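Local coordinates for leucine aminopeptidase (PDB 7D1B), which binds zinc and probably acts as a glutaminyl cyclase of the M28 peptidase family, closing N-terminal glutamine of peptides into pyroglutamate, at residues Thr111-Trp117 and Val179-Asp185; Gly239-Ala243 and Val300-Asp304; Phe97-Ser103 and Glu200-Phe206. All blocks are in the same frame, centred on the assembly; numbering follows the deposited sequence.

Interaction 1 (Thr111-Trp117 and Val179-Asp185); sequences TNLIASW and VDFVLFD
W117 turns the edge of its indole toward the face of F181. The pair is T-shaped, with centroids of the five-membered ring of W117 and the F181 ring 4.5 Å apart and planes at 67°. NE1 of W117 stands over the centre of the F181 ring, and its nearest ring atom is CE2 of F181 at 3.5 Å. Chi1 of W117 (-51°) sets CG beside the backbone N and opposite the carbonyl carbon, which brings the pyrrole edge back over the neighbouring strand. A115 and L113 continue this face of the sheet, each beside its partner, F181 and L183. Helices 72-87 and 153-167 cover this side.

The segments are antiparallel neighbours in the central mixed sheet of the M28 fold. Paired backbone bonds join L113 to L183, A115 to F181 and W117 to V179. The non-hydrogen-bonded pairs, I114 with V182 and S116 with D180, point to the other face.

There, in one of two conformers of S116, OG donates to OD1 of D180 at 2.7 Å. In that conformer it meets the carboxylate from above its plane. OD1 also has a salt bridge to R124, and OD2 is bonded to Y226, which probably offsets the charge of this buried carboxylate.

At the other end two side chains bond to backbone N-H groups across the strands. OD1 of N112 accepts from N of D185 at 2.9 Å, in the carbonyl plane. OD2 of D185 takes N of T111 at 2.9 Å on its anti lone pair. The other carboxylate oxygen of D185 is bonded to S69.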
# COMPACT_ATOMS: atom_id res chain seq x y z
N THR A 111 9.84 -10.28 -4.97
CA THR A 111 8.57 -10.82 -5.46
C THR A 111 7.46 -9.83 -5.16
O THR A 111 7.16 -9.57 -3.99
CB THR A 111 8.22 -12.17 -4.80
OG1 THR A 111 9.33 -13.07 -4.93
CG2 THR A 111 6.99 -12.80 -5.46
N ASN A 112 6.82 -9.28 -6.20
CA ASN A 112 5.56 -8.58 -5.97
C ASN A 112 4.44 -9.63 -5.92
O ASN A 112 4.50 -10.64 -6.61
CB ASN A 112 5.23 -7.62 -7.10
CG ASN A 112 6.22 -6.48 -7.25
OD1 ASN A 112 6.83 -6.02 -6.27
ND2 ASN A 112 6.36 -5.99 -8.48
N LEU A 113 3.44 -9.38 -5.09
CA LEU A 113 2.28 -10.27 -5.02
C LEU A 113 1.05 -9.54 -5.52
O LEU A 113 0.83 -8.38 -5.18
CB LEU A 113 2.05 -10.72 -3.57
CG LEU A 113 1.40 -12.04 -3.17
CD1 LEU A 113 2.17 -13.20 -3.77
CD2 LEU A 113 1.33 -12.19 -1.66
N ILE A 114 0.25 -10.19 -6.35
CA ILE A 114 -0.98 -9.60 -6.86
C ILE A 114 -2.12 -10.54 -6.49
O ILE A 114 -2.10 -11.71 -6.85
CB ILE A 114 -0.93 -9.39 -8.37
CG1 ILE A 114 0.28 -8.52 -8.77
CG2 ILE A 114 -2.25 -8.77 -8.87
CD1 ILE A 114 0.60 -8.58 -10.25
N ALA A 115 -3.11 -10.02 -5.78
CA ALA A 115 -4.34 -10.75 -5.47
C ALA A 115 -5.47 -10.09 -6.25
O ALA A 115 -5.82 -8.94 -5.99
CB ALA A 115 -4.62 -10.75 -3.97
N SER A 116 -6.01 -10.81 -7.23
CA SER A 116 -6.93 -10.24 -8.21
C SER A 116 -8.35 -10.67 -7.92
O SER A 116 -8.63 -11.86 -7.67
CB SER A 116 -6.56 -10.70 -9.63
OG SER A 116 -5.36 -10.13 -10.08
N TRP A 117 -9.25 -9.70 -8.06
CA TRP A 117 -10.69 -9.87 -7.90
C TRP A 117 -11.38 -9.40 -9.18
O TRP A 117 -11.01 -8.37 -9.76
CB TRP A 117 -11.19 -8.98 -6.74
CG TRP A 117 -10.43 -9.13 -5.45
CD1 TRP A 117 -9.41 -8.33 -5.02
CD2 TRP A 117 -10.60 -10.14 -4.45
NE1 TRP A 117 -8.96 -8.76 -3.79
CE2 TRP A 117 -9.67 -9.87 -3.42
CE3 TRP A 117 -11.47 -11.24 -4.31
CZ2 TRP A 117 -9.59 -10.65 -2.26
CZ3 TRP A 117 -11.37 -12.02 -3.17
CH2 TRP A 117 -10.44 -11.72 -2.15
N VAL A 179 -10.45 -5.37 -9.52
CA VAL A 179 -9.66 -4.82 -8.41
C VAL A 179 -8.48 -5.73 -8.17
O VAL A 179 -8.66 -6.92 -7.86
CB VAL A 179 -10.49 -4.65 -7.12
CG1 VAL A 179 -9.61 -4.07 -6.00
CG2 VAL A 179 -11.67 -3.73 -7.37
N ASP A 180 -7.27 -5.18 -8.28
CA ASP A 180 -6.04 -5.91 -7.97
C ASP A 180 -5.42 -5.33 -6.71
O ASP A 180 -5.16 -4.12 -6.65
CB ASP A 180 -5.05 -5.83 -9.13
CG ASP A 180 -5.55 -6.59 -10.33
OD1 ASP A 180 -6.25 -7.59 -10.13
OD2 ASP A 180 -5.27 -6.18 -11.47
N PHE A 181 -5.23 -6.18 -5.70
CA PHE A 181 -4.42 -5.83 -4.54
C PHE A 181 -2.98 -6.13 -4.93
O PHE A 181 -2.65 -7.28 -5.27
CB PHE A 181 -4.79 -6.72 -3.36
CG PHE A 181 -6.15 -6.46 -2.75
CD1 PHE A 181 -7.03 -5.48 -3.22
CD2 PHE A 181 -6.55 -7.23 -1.65
CE1 PHE A 181 -8.28 -5.27 -2.59
CE2 PHE A 181 -7.79 -7.02 -1.03
CZ PHE A 181 -8.65 -6.04 -1.49
N VAL A 182 -2.12 -5.12 -4.92
CA VAL A 182 -0.74 -5.29 -5.36
C VAL A 182 0.17 -4.96 -4.19
O VAL A 182 0.10 -3.85 -3.62
CB VAL A 182 -0.41 -4.42 -6.59
CG1 VAL A 182 1.04 -4.64 -7.02
CG2 VAL A 182 -1.40 -4.73 -7.74
N LEU A 183 1.03 -5.91 -3.83
CA LEU A 183 2.02 -5.75 -2.77
C LEU A 183 3.39 -5.66 -3.41
O LEU A 183 3.86 -6.61 -4.06
CB LEU A 183 1.94 -6.92 -1.79
CG LEU A 183 0.64 -6.84 -0.98
CD1 LEU A 183 0.30 -8.20 -0.42
CD2 LEU A 183 0.78 -5.81 0.11
N PHE A 184 4.02 -4.49 -3.26
CA PHE A 184 5.34 -4.23 -3.85
C PHE A 184 6.45 -4.66 -2.91
O PHE A 184 6.51 -4.21 -1.76
CB PHE A 184 5.52 -2.75 -4.13
CG PHE A 184 4.51 -2.16 -5.07
CD1 PHE A 184 4.32 -2.66 -6.36
CD2 PHE A 184 3.75 -1.06 -4.67
CE1 PHE A 184 3.39 -2.08 -7.22
CE2 PHE A 184 2.83 -0.48 -5.53
CZ PHE A 184 2.65 -0.99 -6.80
N ASP A 185 7.36 -5.49 -3.42
CA ASP A 185 8.60 -5.75 -2.71
C ASP A 185 9.57 -4.59 -2.92
O ASP A 185 9.39 -3.74 -3.81
CB ASP A 185 9.20 -7.05 -3.24
CG ASP A 185 10.10 -7.78 -2.23
OD1 ASP A 185 10.52 -7.20 -1.20
OD2 ASP A 185 10.37 -8.98 -2.48

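Interaction 2 (Gly239-Ala243 and Val300-Asp304); sequences GARLA and VIDFD
D302 and R241 make the direct hydrogen bond of this contact. The backbone N of R241 donates to OD2 of D302 at 2.9 Å, nearly straight at 173°. It comes from above the carboxylate plane. A chi1 of 176° sets CG of D302 opposite its own backbone N and carries the carboxylate across to the N-H of R241. H237 also bonds to OD2. OD1 accepts from the backbone N of D304 at 3.0 Å, which makes an Asx turn. Cutting this side chain back to an alanine would probably leave the N-H groups of R241 and D304 without these acceptors and free the turn to shift.

Water carries the next set of bonds. One molecule accepts from NH1 of R241 at 2.9 Å and donates to OD1 of D302 and to OD2 of D304. A second water accepts from N of I301 and lies 2.8 Å from O of A243, bridging the two backbones.

The charges of R241 and D304 lie near each other without a salt bridge, NH1 to OD2 being 4.3 Å. Each has firmer partners elsewhere: E274 for R241, and the backbone of D278 and R279 for D304.

Apolar contact falls to L242. Its CD1 touches CG1 of V300 at 3.7 Å, while CD2 rests against the backbone carbonyl carbon of I301 at 3.5 Å. V326 of helix 320-336 also packs on L242.

The arrangement joins short strand 242-244 to the loop that follows sheet-edge strand 297-300. That loop leads on to the zinc ligand H309, whose side chain is about 10 Å from that of I301.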
# COMPACT_ATOMS: atom_id res chain seq x y z
N GLY A 239 -5.79 9.20 14.64
CA GLY A 239 -5.77 10.63 14.37
C GLY A 239 -4.96 11.01 13.15
O GLY A 239 -4.59 12.18 13.01
N ALA A 240 -4.71 10.06 12.25
CA ALA A 240 -3.92 10.35 11.05
C ALA A 240 -4.50 11.54 10.29
O ALA A 240 -5.72 11.74 10.24
CB ALA A 240 -3.91 9.12 10.14
N ARG A 241 -3.61 12.31 9.68
CA ARG A 241 -3.98 13.44 8.83
C ARG A 241 -3.59 13.08 7.40
O ARG A 241 -2.42 13.21 7.01
CB ARG A 241 -3.28 14.71 9.31
CG ARG A 241 -3.53 15.91 8.41
CD ARG A 241 -2.77 17.15 8.93
NE ARG A 241 -2.73 18.21 7.91
CZ ARG A 241 -1.86 18.26 6.91
NH1 ARG A 241 -0.90 17.35 6.80
NH2 ARG A 241 -1.94 19.23 6.00
N LEU A 242 -4.56 12.57 6.63
CA LEU A 242 -4.33 12.11 5.26
C LEU A 242 -4.58 13.30 4.34
O LEU A 242 -5.71 13.57 3.93
CB LEU A 242 -5.22 10.90 4.93
CG LEU A 242 -5.07 9.70 5.88
CD1 LEU A 242 -6.06 8.60 5.49
CD2 LEU A 242 -3.64 9.17 5.92
N ALA A 243 -3.51 14.03 4.07
CA ALA A 243 -3.55 15.25 3.28
C ALA A 243 -3.12 14.97 1.84
O ALA A 243 -2.82 13.84 1.46
CB ALA A 243 -2.71 16.35 3.95
N VAL A 300 -2.18 7.65 -0.27
CA VAL A 300 -2.99 7.90 0.92
C VAL A 300 -2.02 7.71 2.08
O VAL A 300 -1.64 6.58 2.43
CB VAL A 300 -4.19 6.95 0.97
CG1 VAL A 300 -4.89 7.04 2.33
CG2 VAL A 300 -5.15 7.32 -0.15
N ILE A 301 -1.58 8.84 2.66
CA ILE A 301 -0.41 8.89 3.53
C ILE A 301 -0.56 10.05 4.49
O ILE A 301 -1.08 11.11 4.14
CB ILE A 301 0.88 9.03 2.67
CG1 ILE A 301 2.15 9.07 3.53
CG2 ILE A 301 0.81 10.25 1.73
CD1 ILE A 301 3.43 8.87 2.72
N ASP A 302 -0.03 9.87 5.71
CA ASP A 302 0.26 10.99 6.60
C ASP A 302 1.76 10.94 6.85
O ASP A 302 2.24 10.19 7.70
CB ASP A 302 -0.52 10.89 7.91
CG ASP A 302 -0.16 11.99 8.89
OD1 ASP A 302 0.67 12.87 8.55
OD2 ASP A 302 -0.75 11.96 10.00
N PHE A 303 2.50 11.77 6.11
CA PHE A 303 3.95 11.68 6.18
C PHE A 303 4.49 12.27 7.48
O PHE A 303 5.69 12.17 7.72
CB PHE A 303 4.56 12.35 4.94
CG PHE A 303 6.00 11.97 4.65
CD1 PHE A 303 6.53 10.71 4.95
CD2 PHE A 303 6.83 12.90 4.05
CE1 PHE A 303 7.87 10.40 4.65
CE2 PHE A 303 8.16 12.59 3.75
CZ PHE A 303 8.67 11.34 4.05
N ASP A 304 3.64 12.87 8.31
CA ASP A 304 4.06 13.32 9.63
C ASP A 304 3.89 12.27 10.72
O ASP A 304 4.10 12.57 11.90
CB ASP A 304 3.34 14.62 9.99
CG ASP A 304 3.72 15.77 9.09
OD1 ASP A 304 4.92 15.86 8.72
OD2 ASP A 304 2.83 16.56 8.73
O HOH W 1 0.23 15.61 8.80
O HOH W 2 -3.16 11.10 1.77

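Interaction 3 (Phe97-Ser103 and Glu200-Phe206); sequences FKVRQRS and EGDKYFF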
# COMPACT_ATOMS: atom_id res chain seq x y z
N PHE A 97 11.57 -11.37 -9.57
CA PHE A 97 12.65 -10.71 -10.30
C PHE A 97 13.85 -10.59 -9.37
O PHE A 97 13.77 -10.88 -8.18
CB PHE A 97 12.20 -9.37 -10.90
CG PHE A 97 11.76 -8.34 -9.88
CD1 PHE A 97 10.51 -8.40 -9.27
CD2 PHE A 97 12.59 -7.26 -9.57
CE1 PHE A 97 10.13 -7.42 -8.35
CE2 PHE A 97 12.21 -6.28 -8.67
CZ PHE A 97 10.99 -6.35 -8.06
N LYS A 98 14.99 -10.19 -9.94
CA LYS A 98 16.21 -9.99 -9.16
C LYS A 98 16.74 -8.60 -9.42
O LYS A 98 16.63 -8.08 -10.53
CB LYS A 98 17.31 -10.99 -9.57
CG LYS A 98 16.98 -12.43 -9.26
CD LYS A 98 18.10 -13.34 -9.73
CE LYS A 98 17.68 -14.80 -9.76
NZ LYS A 98 17.64 -15.41 -8.40
N VAL A 99 17.33 -8.00 -8.39
CA VAL A 99 17.97 -6.70 -8.55
C VAL A 99 19.28 -6.72 -7.78
O VAL A 99 19.53 -7.61 -6.97
CB VAL A 99 17.10 -5.52 -8.07
CG1 VAL A 99 15.78 -5.50 -8.80
CG2 VAL A 99 16.87 -5.57 -6.56
N ARG A 100 20.12 -5.72 -8.03
CA ARG A 100 21.31 -5.47 -7.23
C ARG A 100 21.12 -4.13 -6.53
O ARG A 100 21.04 -3.09 -7.18
CB ARG A 100 22.57 -5.43 -8.10
CG ARG A 100 23.82 -5.29 -7.24
CD ARG A 100 25.09 -5.07 -8.07
NE ARG A 100 25.09 -3.81 -8.81
CZ ARG A 100 25.37 -2.62 -8.28
NH1 ARG A 100 25.62 -2.50 -6.98
NH2 ARG A 100 25.38 -1.54 -9.06
N GLN A 101 21.04 -4.15 -5.21
CA GLN A 101 20.97 -2.88 -4.48
C GLN A 101 22.32 -2.17 -4.59
O GLN A 101 23.37 -2.82 -4.69
CB GLN A 101 20.56 -3.15 -3.04
CG GLN A 101 20.39 -1.93 -2.14
CD GLN A 101 19.44 -0.87 -2.70
OE1 GLN A 101 19.78 -0.15 -3.63
NE2 GLN A 101 18.23 -0.79 -2.14
N ARG A 102 22.31 -0.84 -4.57
CA ARG A 102 23.49 -0.05 -4.94
C ARG A 102 24.70 -0.41 -4.10
O ARG A 102 25.82 -0.50 -4.63
CB ARG A 102 23.21 1.43 -4.80
CG ARG A 102 22.16 1.99 -5.76
CD ARG A 102 21.99 3.47 -5.50
NE ARG A 102 21.00 4.06 -6.39
CZ ARG A 102 20.17 5.04 -6.04
NH1 ARG A 102 20.20 5.53 -4.81
NH2 ARG A 102 19.30 5.50 -6.92
N SER A 103 24.52 -0.60 -2.80
CA SER A 103 25.62 -0.82 -1.86
C SER A 103 26.11 -2.25 -1.86
O SER A 103 27.08 -2.54 -1.15
CB SER A 103 25.16 -0.44 -0.45
OG SER A 103 24.09 -1.27 -0.02
N GLU A 200 23.78 9.81 -1.55
CA GLU A 200 22.39 9.41 -1.79
C GLU A 200 21.98 8.11 -1.10
O GLU A 200 20.84 7.98 -0.65
CB GLU A 200 22.13 9.30 -3.29
CG GLU A 200 20.71 8.87 -3.68
CD GLU A 200 19.63 9.57 -2.87
OE1 GLU A 200 19.62 10.82 -2.84
OE2 GLU A 200 18.78 8.87 -2.28
N GLY A 201 22.89 7.15 -0.99
CA GLY A 201 22.54 5.89 -0.37
C GLY A 201 21.84 4.96 -1.35
O GLY A 201 21.88 5.12 -2.59
N ASP A 202 21.20 3.94 -0.78
CA ASP A 202 20.52 2.90 -1.53
C ASP A 202 19.25 3.37 -2.25
O ASP A 202 18.64 4.40 -1.92
CB ASP A 202 20.31 1.68 -0.66
CG ASP A 202 21.56 0.84 -0.52
OD1 ASP A 202 22.48 0.97 -1.37
OD2 ASP A 202 21.63 0.05 0.45
N LYS A 203 18.83 2.56 -3.23
CA LYS A 203 17.72 2.85 -4.13
C LYS A 203 16.39 2.36 -3.58
O LYS A 203 16.31 1.27 -2.99
CB LYS A 203 18.01 2.15 -5.46
CG LYS A 203 16.91 2.31 -6.49
CD LYS A 203 17.32 1.78 -7.87
CE LYS A 203 16.09 1.53 -8.76
NZ LYS A 203 15.25 2.76 -8.95
N TYR A 204 15.34 3.13 -3.83
CA TYR A 204 13.96 2.84 -3.46
C TYR A 204 13.17 2.33 -4.67
O TYR A 204 13.55 2.54 -5.83
CB TYR A 204 13.29 4.12 -2.95
CG TYR A 204 13.75 4.59 -1.61
CD1 TYR A 204 15.00 5.18 -1.43
CD2 TYR A 204 12.90 4.49 -0.51
CE1 TYR A 204 15.40 5.64 -0.17
CE2 TYR A 204 13.29 4.94 0.74
CZ TYR A 204 14.53 5.52 0.90
OH TYR A 204 14.86 5.96 2.16
N PHE A 205 12.05 1.68 -4.38
CA PHE A 205 10.97 1.47 -5.35
C PHE A 205 11.22 0.38 -6.38
O PHE A 205 10.66 0.43 -7.48
CB PHE A 205 10.52 2.78 -6.05
CG PHE A 205 10.36 3.93 -5.10
CD1 PHE A 205 9.60 3.78 -3.94
CD2 PHE A 205 10.98 5.14 -5.35
CE1 PHE A 205 9.49 4.83 -3.04
CE2 PHE A 205 10.86 6.21 -4.46
CZ PHE A 205 10.13 6.04 -3.30
N PHE A 206 11.98 -0.66 -6.04
CA PHE A 206 12.21 -1.72 -7.02
C PHE A 206 10.92 -2.39 -7.47
O PHE A 206 10.73 -2.65 -8.66
CB PHE A 206 13.15 -2.78 -6.46
CG PHE A 206 14.59 -2.36 -6.36
CD1 PHE A 206 15.34 -2.15 -7.51
CD2 PHE A 206 15.20 -2.24 -5.12
CE1 PHE A 206 16.70 -1.80 -7.42
CE2 PHE A 206 16.55 -1.90 -5.03
CZ PHE A 206 17.28 -1.69 -6.18
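OE1 of Q101 is gripped by two backbone N-H groups, K203 N at 2.9 Å across the contact and R102 N at 2.8 Å within its own segment. R102 N lies in the amide plane on a lone pair. K203 N comes from above that plane. NE2 of the same amide donates to O of K203 at 2.9 Å, almost straight at 175° and on a carbonyl lone pair. NE2 also bonds to O of Y189. The side-chain amide thus bonds to both the N-H and C=O of K203, which fixes its rotation. CG is anti to the backbone N (chi1 -178°), and a bend at chi2 brings the amide to K203.

The amide of Q101 lies flat on the carboxylate of D202, their planes 7° apart. That carboxylate in turn holds S103. OD1 takes the backbone N on its syn side, and OD2 takes OG of S103 at 2.8 Å on the syn lone pair. The backbone N atoms of L191 and D192 bond to OD2 as well. The Q101 side chain lies beside the metal site, about 7 Å from that of zinc ligand E188.

R102 runs extended across K203 at about a right angle. CB of K203 sits under the centre of one guanidinium face, and NH1 reaches O of G201 at 2.8 Å in the guanidinium plane.

F206 makes the apolar end. CG2 of V99 stands 3.7 Å from its ring centroid, squarely over the face. The amide of Q101 meets the ring at its edge. F97 touches CB of F206 and stacks on H210.

This surface contact joins the end of sheet-edge strand 91-99 to the loop before helix 206-218, whose first turn carries F206. On the sheet side, F97 and V99 pack on strand 108-117.

In the fold
Interactions 1 and 3 both reach one sheet, in which strands 91-99 and 108-117 are neighbours. They touch where ND2 of N112 packs on CE1 of F97 at 4.0 Å. Along the chain, interaction 1 is nested inside the loop closed by interaction 3. Interaction 2 follows both, on the other side of the chain's centre from interaction 1, their centres 23 Å apart. All three have side chains within about 12 Å of the zinc ion held by D155, E188 and H309. The side chain of I301 is about 9 Å from the ion, and those of F184 and Q101 are each about 12 Å from it. None of the six segments supplies a zinc ligand.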